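Local coordinates for periplasmic branched-chain amino acid-binding protein (Burkholderia mallei, PDB 3I09) that probably binds branched-chain amino acids or related small carboxylates in the periplasm for an ABC transporter, and here holds acetoacetic acid, at residues 334-339 against 351-356; 253-258 against 344-349. All coordinates share one frame; numbering follows the deposited sequence. Where two conformers were deposited one is given.

Interaction 1 of 2, residues 334-339 against 351-356; sequences YLMEVK and YKVVAT
Leu335 O is gripped by two successive backbone amides, Val354 N at 2.7 Å and Ala355 N at 3.2 Å. Two residues of 351-356 facing one residue of 334-339 define a classic beta bulge: the antiparallel register shifts by one between Leu335 and Met336. Val354 is the extra residue; its helical backbone angles (-86/-46) turn its side chain toward the partner strand, where CG1 meets Leu335 CD2 at 3.8 Å and CG2 lies near Glu337 CB. Beyond the bulge the ladder is regular, with Glu337 and Lys352 forming a hydrogen-bonded pair through both backbone amides.

On the face carrying Tyr334, Met336 and Val338, the selenomethionine Met336 bends at chi3 (-65°), which brings CE over one face of the Tyr351 ring in one of that tyrosine's two modelled conformers. There CE stands 3.7 Å from the ring centroid, displaced toward the rim near CD1, a CH-pi contact; SE lies obliquely at 4.7 Å from the same centroid, a Met-aromatic contact. SE also touches Val353 CG2. On the other face, the side chains of Glu337 and Lys352 run side by side, but their salt bridge, OE1 to NZ at 3.8 Å, is long. Lys352 NZ has a stronger partner in Glu343 and also donates to a water that bonds Val338 O.

Strand 248-251 pairs with the other edge of 329-338, with backbone bonds from Tyr334 to Asp251 and Met336 to Leu249, so 334-339 runs between two antiparallel neighbours, while Val338 packs on Leu241 and Thr244 of helix 241-244.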
loop_
_atom_site.group_PDB
_atom_site.type_symbol
_atom_site.label_atom_id
_atom_site.label_comp_id
_atom_site.label_asym_id
_atom_site.label_seq_id
_atom_site.Cartn_x
_atom_site.Cartn_y
_atom_site.Cartn_z
ATOM N N TYR A 334 -0.209 -2.680 12.060
ATOM C CA TYR A 334 0.267 -3.852 12.806
ATOM C C TYR A 334 1.739 -4.102 12.523
ATOM O O TYR A 334 2.138 -4.218 11.352
ATOM C CB TYR A 334 -0.565 -5.101 12.434
ATOM C CG TYR A 334 -2.025 -4.823 12.684
ATOM C CD1 TYR A 334 -2.525 -4.837 13.973
ATOM C CD2 TYR A 334 -2.866 -4.410 11.650
ATOM C CE1 TYR A 334 -3.822 -4.512 14.243
ATOM C CE2 TYR A 334 -4.171 -4.072 11.903
ATOM C CZ TYR A 334 -4.647 -4.127 13.198
ATOM O OH TYR A 334 -5.939 -3.772 13.471
ATOM N N LEU A 335 2.521 -4.220 13.585
ATOM C CA LEU A 335 3.919 -4.669 13.511
ATOM C C LEU A 335 3.863 -6.176 13.687
ATOM O O LEU A 335 3.367 -6.663 14.703
ATOM C CB LEU A 335 4.729 -4.056 14.639
ATOM C CG LEU A 335 6.243 -4.282 14.589
ATOM C CD1 LEU A 335 6.824 -3.578 13.329
ATOM C CD2 LEU A 335 6.914 -3.787 15.862
HETATM N N MSE A 336 4.339 -6.915 12.691
HETATM C CA MSE A 336 4.306 -8.368 12.731
HETATM C C MSE A 336 5.651 -8.987 12.533
HETATM O O MSE A 336 6.580 -8.359 11.987
HETATM C CB MSE A 336 3.333 -8.819 11.671
HETATM C CG MSE A 336 2.075 -8.074 12.073
HETATM SE SE MSE A 336 0.625 -8.796 11.516
HETATM C CE MSE A 336 1.050 -8.512 9.728
ATOM N N GLU A 337 5.772 -10.217 13.025
ATOM C CA GLU A 337 6.973 -10.978 12.791
ATOM C C GLU A 337 6.596 -12.228 11.998
ATOM O O GLU A 337 5.597 -12.877 12.290
ATOM C CB GLU A 337 7.681 -11.336 14.111
ATOM C CG GLU A 337 8.959 -12.091 13.880
ATOM C CD GLU A 337 9.721 -12.482 15.170
ATOM O OE1 GLU A 337 9.070 -12.646 16.223
ATOM O OE2 GLU A 337 10.959 -12.689 15.085
ATOM N N VAL A 338 7.406 -12.563 10.993
ATOM C CA VAL A 338 7.138 -13.734 10.165
ATOM C C VAL A 338 7.482 -14.978 10.965
ATOM O O VAL A 338 8.542 -15.047 11.618
ATOM C CB VAL A 338 7.926 -13.706 8.855
ATOM C CG1 VAL A 338 7.631 -14.991 8.066
ATOM C CG2 VAL A 338 7.584 -12.402 8.058
ATOM N N LYS A 339 6.543 -15.907 10.986
ATOM C CA LYS A 339 6.685 -17.183 11.687
ATOM C C LYS A 339 7.806 -18.117 11.218
ATOM O O LYS A 339 8.198 -18.118 10.054
ATOM C CB LYS A 339 5.364 -17.973 11.637
ATOM C CG LYS A 339 4.282 -17.410 12.549
ATOM C CD LYS A 339 2.981 -18.258 12.491
ATOM C CE LYS A 339 2.028 -17.885 13.621
ATOM N NZ LYS A 339 0.926 -18.877 13.688
ATOM N N TYR A 351 2.032 -14.905 10.177
ATOM C CA TYR A 351 2.303 -13.748 11.027
ATOM C C TYR A 351 2.087 -13.964 12.511
ATOM O O TYR A 351 1.122 -14.613 12.892
ATOM C CB TYR A 351 1.324 -12.647 10.672
ATOM C CG TYR A 351 1.293 -12.207 9.242
ATOM C CD1 TYR A 351 2.288 -11.387 8.730
ATOM C CD2 TYR A 351 0.226 -12.538 8.424
ATOM C CE1 TYR A 351 2.230 -10.927 7.441
ATOM C CE2 TYR A 351 0.168 -12.094 7.114
ATOM C CZ TYR A 351 1.178 -11.303 6.627
ATOM O OH TYR A 351 1.134 -10.857 5.331
ATOM N N LYS A 352 2.935 -13.348 13.325
ATOM C CA LYS A 352 2.731 -13.173 14.744
ATOM C C LYS A 352 2.585 -11.672 14.918
ATOM O O LYS A 352 3.422 -10.916 14.411
ATOM C CB LYS A 352 3.954 -13.645 15.510
ATOM C CG LYS A 352 4.147 -15.159 15.487
ATOM C CD LYS A 352 5.392 -15.636 16.253
ATOM C CE LYS A 352 6.701 -15.395 15.501
ATOM N NZ LYS A 352 7.808 -16.183 16.120
ATOM N N VAL A 353 1.567 -11.212 15.640
ATOM C CA VAL A 353 1.479 -9.758 15.899
ATOM C C VAL A 353 2.427 -9.344 17.035
ATOM O O VAL A 353 2.370 -9.865 18.157
ATOM C CB VAL A 353 0.037 -9.295 16.194
ATOM C CG1 VAL A 353 0.014 -7.775 16.476
ATOM C CG2 VAL A 353 -0.892 -9.651 15.051
ATOM N N VAL A 354 3.325 -8.433 16.757
ATOM C CA VAL A 354 4.259 -7.936 17.762
ATOM C C VAL A 354 3.577 -6.783 18.539
ATOM O O VAL A 354 3.634 -6.728 19.770
ATOM C CB VAL A 354 5.551 -7.444 17.079
ATOM C CG1 VAL A 354 6.592 -6.852 18.077
ATOM C CG2 VAL A 354 6.183 -8.556 16.295
ATOM N N ALA A 355 2.935 -5.870 17.809
ATOM C CA ALA A 355 2.305 -4.683 18.389
ATOM C C ALA A 355 1.241 -4.135 17.448
ATOM O O ALA A 355 1.318 -4.290 16.227
ATOM C CB ALA A 355 3.330 -3.589 18.687
ATOM N N THR A 356 0.229 -3.527 18.044
ATOM C CA THR A 356 -0.703 -2.689 17.294
ATOM C C THR A 356 -0.217 -1.249 17.390
ATOM O O THR A 356 0.037 -0.758 18.496
ATOM C CB THR A 356 -2.114 -2.822 17.851
ATOM O OG1 THR A 356 -2.549 -4.171 17.687
ATOM C CG2 THR A 356 -3.092 -1.887 17.147
HETATM O O HOH W 1 9.743 -15.840 13.982
#

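Interaction 2 of 2, residues 253-258 against 344-349; sequences WYWNRD and SKEPWD
Trp255 NE1 donates to Trp348 O at 2.9 Å, the one direct hydrogen bond between 253-258 and 344-349. The acceptor lies in the indole plane, 0° out of it, and the N-H...O angle is 155°; seen from the carbonyl, the donor stands 53° above its plane. Trp348 CB lies off the indole plane, 3.6 Å from Trp255 NE1, while the two tryptophan side chains cross at about a right angle.

Beside this bond the contact is bridged by water. Asn256 ND2 and Glu346 OE2 approach tip to tip but remain 3.7 Å apart; a water donates to OE2 and accepts a weak bond from ND2. A second water takes a hydrogen bond from ND2 at 2.8 Å and donates to Asp349 OD1.

Further out, contacts within each loop and from neighbouring elements position the partners. Asn256 CB sits over the centre of the Trp255 ring, 3.6 Å above the plane, and Asn256 OD1 accepts from Arg262 NE, which helps set the amide's orientation. Within 344-349, Lys345 N donates to Asp349 OD2 at 2.8 Å, and Ser344 OG bonds Asp349 O; Asp349 OD1 also has a salt bridge to Lys339. The Trp348 ring stacks on His237, and both tryptophans touch Ile233 of helix 233-239.

The two backbones form beta turns, type I from Tyr254 to Arg257 and type II from Glu346 to Asp349. Asp258 provides the N-cap of helix 259-272. This is loop-to-loop packing in a type I periplasmic binding protein, joining the link after strand 248-251 to the connection between strands 329-338 and 351-357.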
loop_
_atom_site.group_PDB
_atom_site.type_symbol
_atom_site.label_atom_id
_atom_site.label_comp_id
_atom_site.label_asym_id
_atom_site.label_seq_id
_atom_site.Cartn_x
_atom_site.Cartn_y
_atom_site.Cartn_z
ATOM N N TRP A 253 -3.434 -5.045 7.444
ATOM C CA TRP A 253 -4.509 -6.058 7.524
ATOM C C TRP A 253 -3.915 -7.414 7.253
ATOM O O TRP A 253 -2.939 -7.532 6.500
ATOM C CB TRP A 253 -5.565 -5.751 6.479
ATOM C CG TRP A 253 -6.796 -6.578 6.521
ATOM C CD1 TRP A 253 -7.927 -6.308 7.229
ATOM C CD2 TRP A 253 -7.054 -7.780 5.790
ATOM N NE1 TRP A 253 -8.882 -7.276 6.997
ATOM C CE2 TRP A 253 -8.369 -8.184 6.098
ATOM C CE3 TRP A 253 -6.302 -8.556 4.902
ATOM C CZ2 TRP A 253 -8.938 -9.355 5.570
ATOM C CZ3 TRP A 253 -6.898 -9.683 4.323
ATOM C CH2 TRP A 253 -8.178 -10.085 4.681
ATOM N N TYR A 254 -4.472 -8.434 7.913
ATOM C CA TYR A 254 -4.055 -9.804 7.656
ATOM C C TYR A 254 -5.266 -10.701 7.839
ATOM O O TYR A 254 -6.138 -10.475 8.739
ATOM C CB TYR A 254 -2.839 -10.259 8.513
ATOM C CG TYR A 254 -3.037 -10.203 10.013
ATOM C CD1 TYR A 254 -3.116 -8.988 10.687
ATOM C CD2 TYR A 254 -3.140 -11.374 10.763
ATOM C CE1 TYR A 254 -3.283 -8.943 12.072
ATOM C CE2 TYR A 254 -3.312 -11.332 12.132
ATOM C CZ TYR A 254 -3.386 -10.120 12.778
ATOM O OH TYR A 254 -3.581 -10.085 14.135
ATOM N N TRP A 255 -5.341 -11.685 6.948
ATOM C CA TRP A 255 -6.550 -12.508 6.811
ATOM C C TRP A 255 -6.932 -13.208 8.110
ATOM O O TRP A 255 -8.115 -13.403 8.376
ATOM C CB TRP A 255 -6.363 -13.514 5.658
ATOM C CG TRP A 255 -5.367 -14.588 5.946
ATOM C CD1 TRP A 255 -4.011 -14.590 5.693
ATOM C CD2 TRP A 255 -5.669 -15.823 6.553
ATOM N NE1 TRP A 255 -3.462 -15.778 6.112
ATOM C CE2 TRP A 255 -4.456 -16.547 6.667
ATOM C CE3 TRP A 255 -6.856 -16.393 7.041
ATOM C CZ2 TRP A 255 -4.400 -17.826 7.239
ATOM C CZ3 TRP A 255 -6.786 -17.656 7.646
ATOM C CH2 TRP A 255 -5.575 -18.362 7.714
ATOM N N ASN A 256 -5.940 -13.583 8.905
ATOM C CA ASN A 256 -6.198 -14.387 10.102
ATOM C C ASN A 256 -6.286 -13.557 11.387
ATOM O O ASN A 256 -6.235 -14.105 12.472
ATOM C CB ASN A 256 -5.114 -15.453 10.281
ATOM C CG ASN A 256 -5.591 -16.640 11.130
ATOM O OD1 ASN A 256 -6.793 -16.912 11.207
ATOM N ND2 ASN A 256 -4.638 -17.370 11.766
ATOM N N ARG A 257 -6.415 -12.239 11.262
ATOM C CA ARG A 257 -6.485 -11.347 12.439
ATOM C C ARG A 257 -7.642 -11.666 13.345
ATOM O O ARG A 257 -7.446 -11.766 14.567
ATOM C CB ARG A 257 -6.604 -9.866 12.015
ATOM C CG ARG A 257 -6.658 -8.864 13.187
ATOM C CD ARG A 257 -6.754 -7.372 12.727
ATOM N NE ARG A 257 -8.023 -7.151 12.027
ATOM C CZ ARG A 257 -8.284 -6.160 11.156
ATOM N NH1 ARG A 257 -7.381 -5.221 10.859
ATOM N NH2 ARG A 257 -9.475 -6.099 10.585
ATOM N N ASP A 258 -8.829 -11.827 12.775
ATOM C CA ASP A 258 -10.052 -11.980 13.581
ATOM C C ASP A 258 -11.176 -12.603 12.785
ATOM O O ASP A 258 -10.992 -12.975 11.648
ATOM C CB ASP A 258 -10.502 -10.626 14.201
ATOM C CG ASP A 258 -10.710 -9.543 13.171
ATOM O OD1 ASP A 258 -11.129 -9.846 12.018
ATOM O OD2 ASP A 258 -10.484 -8.353 13.518
ATOM N N SER A 344 3.710 -22.387 11.917
ATOM C CA SER A 344 2.678 -22.169 10.916
ATOM C C SER A 344 1.752 -23.372 10.935
ATOM O O SER A 344 2.200 -24.486 10.709
ATOM C CB SER A 344 3.287 -21.961 9.537
ATOM O OG SER A 344 2.290 -21.703 8.565
ATOM N N LYS A 345 0.473 -23.119 11.213
ATOM C CA LYS A 345 -0.481 -24.172 11.584
ATOM C C LYS A 345 -1.511 -24.496 10.482
ATOM O O LYS A 345 -2.254 -25.475 10.592
ATOM C CB LYS A 345 -1.216 -23.769 12.856
ATOM C CG LYS A 345 -0.277 -23.791 14.074
ATOM C CD LYS A 345 -0.930 -23.208 15.308
ATOM C CE LYS A 345 0.034 -23.238 16.519
ATOM N NZ LYS A 345 -0.731 -23.062 17.813
ATOM N N GLU A 346 -1.531 -23.679 9.436
ATOM C CA GLU A 346 -2.298 -24.003 8.235
ATOM C C GLU A 346 -1.737 -23.172 7.111
ATOM O O GLU A 346 -0.938 -22.250 7.359
ATOM C CB GLU A 346 -3.794 -23.754 8.421
ATOM C CG GLU A 346 -4.135 -22.315 8.789
ATOM C CD GLU A 346 -4.053 -22.003 10.256
ATOM O OE1 GLU A 346 -4.326 -22.894 11.076
ATOM O OE2 GLU A 346 -3.793 -20.817 10.597
ATOM N N PRO A 347 -2.148 -23.475 5.865
ATOM C CA PRO A 347 -1.618 -22.682 4.759
ATOM C C PRO A 347 -1.893 -21.203 4.943
ATOM O O PRO A 347 -2.969 -20.799 5.398
ATOM C CB PRO A 347 -2.368 -23.241 3.552
ATOM C CG PRO A 347 -2.679 -24.661 3.963
ATOM C CD PRO A 347 -3.001 -24.573 5.392
ATOM N N TRP A 348 -0.896 -20.402 4.582
ATOM C CA TRP A 348 -0.930 -18.945 4.707
ATOM C C TRP A 348 -0.860 -18.391 6.112
ATOM O O TRP A 348 -0.976 -17.175 6.289
ATOM C CB TRP A 348 -2.087 -18.297 3.915
ATOM C CG TRP A 348 -2.148 -18.650 2.454
ATOM C CD1 TRP A 348 -2.769 -19.742 1.912
ATOM C CD2 TRP A 348 -1.706 -17.860 1.351
ATOM N NE1 TRP A 348 -2.683 -19.711 0.534
ATOM C CE2 TRP A 348 -2.024 -18.573 0.164
ATOM C CE3 TRP A 348 -1.011 -16.655 1.245
ATOM C CZ2 TRP A 348 -1.723 -18.089 -1.105
ATOM C CZ3 TRP A 348 -0.703 -16.171 -0.019
ATOM C CH2 TRP A 348 -1.052 -16.902 -1.184
ATOM N N ASP A 349 -0.635 -19.246 7.111
ATOM C CA ASP A 349 -0.480 -18.783 8.493
ATOM C C ASP A 349 0.959 -18.297 8.685
ATOM O O ASP A 349 1.821 -19.075 9.027
ATOM C CB ASP A 349 -0.861 -19.917 9.468
ATOM C CG ASP A 349 -0.589 -19.590 10.926
ATOM O OD1 ASP A 349 -0.473 -18.409 11.255
ATOM O OD2 ASP A 349 -0.548 -20.530 11.762
HETATM O O HOH W 2 -3.749 -20.121 13.075
HETATM O O HOH W 3 -2.014 -16.440 11.470
#

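Both contacts involve the antiparallel hairpin of strands 329-338 and 351-357: interaction 1 is its ladder, and 344-349 of interaction 2 belongs to the loop joining its strands. Their segments alternate along the chain, with centres 11 Å apart. The ladder buries 720 Å² and relies on direct backbone bonds, with Leu335, Met336, Val338 and Tyr351 buried, and Val353, Val354 and Thr356 exposed. The loop contact buries 185 Å², combining buried tryptophans with a water-bridged polar margin. A salt bridge from Lys339 NZ to Asp349 OD1 (2.8 Å) connects them directly, and a weak hydrogen bond joins Tyr334 OH to Arg257 NH1.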